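Local coordinates for protein putative peptidase (Bacteroides fragilis, PDB 5DYN) that probably works as a clostripain-family cysteine protease that cleaves proteins, consistent with a role in activating the Bacteroides fragilis toxin, at residues B[29-34]-B[61-66]. Numbering follows the deposited sequence.
Sequences FFDACF and PGAPYQ. With NA (sodium ion), chain J; NA (sodium ion), chain E.
D31 and Y65 meet tip to tip where strand 25-31 of this clostripain-family (clan CD) domain faces the loop leading into helix 65-72. With CG anti to the backbone N (chi1 -154°), the D31 carboxylate reaches across to the loop, its plane turned 52° from the Y65 ring. D31 OD2 accepts two hydrogen bonds: a short, weak one from Y65 OH (2.5 Å) and a firmer one from A63 N (2.9 Å), which uses the syn lone pair of D31 OD2 with an N-H...O angle of 156°. D31 OD1 is hydrogen-bonded to Y86 OH of helix 78-92, so this buried aspartate ties strand, loop and helix together. G62 suits its place because residues with a CB adopt its positive-phi backbone only with difficulty, and a side chain here would run into D31 OD2, the oxygen that takes both bonds. The loop carbonyls of P61 and A63 bind a sodium ion completed partly by D35 and E38 of the neighbouring subunit, whose strand also pairs in parallel with F29-D31. Small A63 fits between two rings, its CB over the rim of one Y65 face and, near the F29 ring plane, at that ring's edge, 4.0 Å from F29 CZ.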
ATOM      1  N   PHE B  29      -1.686  -5.554   3.148  1.00 31.82           N
ATOM      2  CA  PHE B  29      -2.593  -4.951   2.180  1.00 32.72           C
ATOM      3  C   PHE B  29      -2.869  -3.493   2.541  1.00 35.81           C
ATOM      4  O   PHE B  29      -3.533  -3.202   3.536  1.00 35.34           O
ATOM      5  CB  PHE B  29      -3.902  -5.746   2.105  1.00 31.64           C
ATOM      6  CG  PHE B  29      -4.922  -5.164   1.163  1.00 39.16           C
ATOM      7  CD1 PHE B  29      -4.532  -4.460   0.032  1.00 33.77           C
ATOM      8  CD2 PHE B  29      -6.277  -5.314   1.416  1.00 33.09           C
ATOM      9  CE1 PHE B  29      -5.472  -3.921  -0.824  1.00 33.92           C
ATOM     10  CE2 PHE B  29      -7.220  -4.778   0.562  1.00 35.85           C
ATOM     11  CZ  PHE B  29      -6.817  -4.080  -0.561  1.00 39.90           C
ATOM     12  N   PHE B  30      -2.351  -2.583   1.721  1.00 34.28           N
ATOM     13  CA  PHE B  30      -2.612  -1.158   1.888  1.00 30.59           C
ATOM     14  C   PHE B  30      -3.742  -0.692   0.980  1.00 32.54           C
ATOM     15  O   PHE B  30      -3.515  -0.328  -0.175  1.00 32.95           O
ATOM     16  CB  PHE B  30      -1.354  -0.335   1.601  1.00 31.10           C
ATOM     17  CG  PHE B  30      -0.384  -0.288   2.745  1.00 32.40           C
ATOM     18  CD1 PHE B  30       0.501  -1.328   2.964  1.00 31.02           C
ATOM     19  CD2 PHE B  30      -0.356   0.801   3.599  1.00 30.74           C
ATOM     20  CE1 PHE B  30       1.395  -1.285   4.015  1.00 32.27           C
ATOM     21  CE2 PHE B  30       0.535   0.848   4.654  1.00 33.25           C
ATOM     22  CZ  PHE B  30       1.411  -0.197   4.862  1.00 27.02           C
ATOM     23  N   ASP B  31      -4.962  -0.711   1.503  1.00 35.99           N
ATOM     24  CA  ASP B  31      -6.091  -0.107   0.809  1.00 35.04           C
ATOM     25  C   ASP B  31      -5.982   1.406   0.960  1.00 35.97           C
ATOM     26  O   ASP B  31      -6.793   2.034   1.641  1.00 31.49           O
ATOM     27  CB  ASP B  31      -7.421  -0.614   1.370  1.00 33.58           C
ATOM     28  CG  ASP B  31      -8.547  -0.537   0.359  1.00 37.95           C
ATOM     29  OD1 ASP B  31      -8.347   0.081  -0.711  1.00 36.40           O
ATOM     30  OD2 ASP B  31      -9.637  -1.084   0.637  1.00 35.68           O
ATOM     31  N   ALA B  32      -4.957   1.976   0.330  1.00 31.91           N
ATOM     32  CA  ALA B  32      -4.628   3.387   0.482  1.00 28.87           C
ATOM     33  C   ALA B  32      -3.791   3.856  -0.703  1.00 30.58           C
ATOM     34  O   ALA B  32      -3.198   3.044  -1.412  1.00 34.90           O
ATOM     35  CB  ALA B  32      -3.888   3.623   1.788  1.00 28.41           C
ATOM     36  N   CYS B  33      -3.740   5.168  -0.909  1.00 29.59           N
ATOM     37  CA  CYS B  33      -3.077   5.742  -2.076  1.00 35.24           C
ATOM     38  C   CYS B  33      -1.559   5.599  -2.055  1.00 30.50           C
ATOM     39  O   CYS B  33      -0.935   5.686  -1.002  1.00 30.16           O
ATOM     40  CB  CYS B  33      -3.432   7.224  -2.205  1.00 36.31           C
ATOM     41  SG  CYS B  33      -4.969   7.550  -3.091  1.00 38.49           S
ATOM     42  N   PHE B  34      -0.985   5.359  -3.233  1.00 33.19           N
ATOM     43  CA  PHE B  34       0.447   5.545  -3.474  1.00 28.97           C
ATOM     44  C   PHE B  34       1.374   4.639  -2.666  1.00 30.49           C
ATOM     45  O   PHE B  34       2.573   4.897  -2.599  1.00 30.73           O
ATOM     46  CB  PHE B  34       0.835   7.001  -3.187  1.00 29.63           C
ATOM     47  CG  PHE B  34       0.125   8.014  -4.045  1.00 30.15           C
ATOM     48  CD1 PHE B  34       0.113   7.897  -5.427  1.00 28.85           C
ATOM     49  CD2 PHE B  34      -0.513   9.102  -3.465  1.00 34.68           C
ATOM     50  CE1 PHE B  34      -0.528   8.844  -6.215  1.00 29.16           C
ATOM     51  CE2 PHE B  34      -1.158  10.050  -4.245  1.00 30.56           C
ATOM     52  CZ  PHE B  34      -1.162   9.921  -5.620  1.00 31.24           C
ATOM     53  N   PRO B  61     -14.156   4.121  -2.821  1.00 33.71           N
ATOM     54  CA  PRO B  61     -14.829   2.928  -2.292  1.00 34.32           C
ATOM     55  C   PRO B  61     -13.873   1.783  -1.948  1.00 33.27           C
ATOM     56  O   PRO B  61     -14.295   0.807  -1.332  1.00 35.41           O
ATOM     57  CB  PRO B  61     -15.775   2.522  -3.432  1.00 29.82           C
ATOM     58  CG  PRO B  61     -15.240   3.204  -4.648  1.00 34.60           C
ATOM     59  CD  PRO B  61     -14.677   4.491  -4.148  1.00 28.76           C
ATOM     60  N   GLY B  62     -12.611   1.898  -2.352  1.00 35.22           N
ATOM     61  CA  GLY B  62     -11.589   0.939  -1.973  1.00 33.09           C
ATOM     62  C   GLY B  62     -11.834  -0.483  -2.439  1.00 34.78           C
ATOM     63  O   GLY B  62     -12.363  -0.717  -3.523  1.00 37.27           O
ATOM     64  N   ALA B  63     -11.442  -1.443  -1.611  1.00 34.04           N
ATOM     65  CA  ALA B  63     -11.584  -2.849  -1.958  1.00 39.09           C
ATOM     66  C   ALA B  63     -13.041  -3.306  -1.918  1.00 42.17           C
ATOM     67  O   ALA B  63     -13.824  -2.833  -1.093  1.00 38.40           O
ATOM     68  CB  ALA B  63     -10.740  -3.706  -1.022  1.00 36.59           C
ATOM     69  N   PRO B  64     -13.409  -4.223  -2.829  1.00 43.52           N
ATOM     70  CA  PRO B  64     -14.681  -4.944  -2.739  1.00 36.30           C
ATOM     71  C   PRO B  64     -14.584  -6.010  -1.660  1.00 33.72           C
ATOM     72  O   PRO B  64     -14.390  -7.188  -1.963  1.00 37.99           O
ATOM     73  CB  PRO B  64     -14.837  -5.563  -4.129  1.00 35.79           C
ATOM     74  CG  PRO B  64     -13.432  -5.748  -4.600  1.00 39.33           C
ATOM     75  CD  PRO B  64     -12.654  -4.587  -4.041  1.00 36.81           C
ATOM     76  N   TYR B  65     -14.713  -5.594  -0.406  1.00 36.15           N
ATOM     77  CA  TYR B  65     -14.470  -6.483   0.725  1.00 38.19           C
ATOM     78  C   TYR B  65     -15.452  -7.650   0.799  1.00 40.71           C
ATOM     79  O   TYR B  65     -15.280  -8.553   1.613  1.00 39.58           O
ATOM     80  CB  TYR B  65     -14.497  -5.688   2.035  1.00 39.54           C
ATOM     81  CG  TYR B  65     -13.275  -4.817   2.227  1.00 41.80           C
ATOM     82  CD1 TYR B  65     -12.064  -5.366   2.633  1.00 37.84           C
ATOM     83  CD2 TYR B  65     -13.327  -3.447   1.996  1.00 32.67           C
ATOM     84  CE1 TYR B  65     -10.941  -4.579   2.803  1.00 35.31           C
ATOM     85  CE2 TYR B  65     -12.207  -2.651   2.166  1.00 37.59           C
ATOM     86  CZ  TYR B  65     -11.017  -3.223   2.569  1.00 37.65           C
ATOM     87  OH  TYR B  65      -9.898  -2.439   2.740  1.00 34.39           O
ATOM     88  N   GLN B  66     -16.474  -7.641  -0.053  1.00 39.55           N
ATOM     89  CA  GLN B  66     -17.374  -8.782  -0.136  1.00 43.57           C
ATOM     90  C   GLN B  66     -16.663  -9.956  -0.811  1.00 41.94           C
ATOM     91  O   GLN B  66     -16.996 -11.114  -0.568  1.00 38.87           O
ATOM     92  CB  GLN B  66     -18.661  -8.423  -0.885  1.00 42.14           C
ATOM     93  CG  GLN B  66     -18.463  -7.969  -2.320  1.00 39.90           C
ATOM     94  CD  GLN B  66     -18.369  -6.463  -2.452  1.00 41.42           C
ATOM     95  OE1 GLN B  66     -17.922  -5.771  -1.538  1.00 37.12           O
ATOM     96  NE2 GLN B  66     -18.796  -5.945  -3.595  1.00 49.51           N
TER
HETATM   97 NA    NA J 405       3.479   5.199  -5.106  1.00 40.08          NA
HETATM   98 NA    NA E 403     -15.618  -1.022  -0.730  1.00 41.11          NA
HETATM   99  O   HOH W   1     -17.542   0.346  -1.702  1.00 35.06           O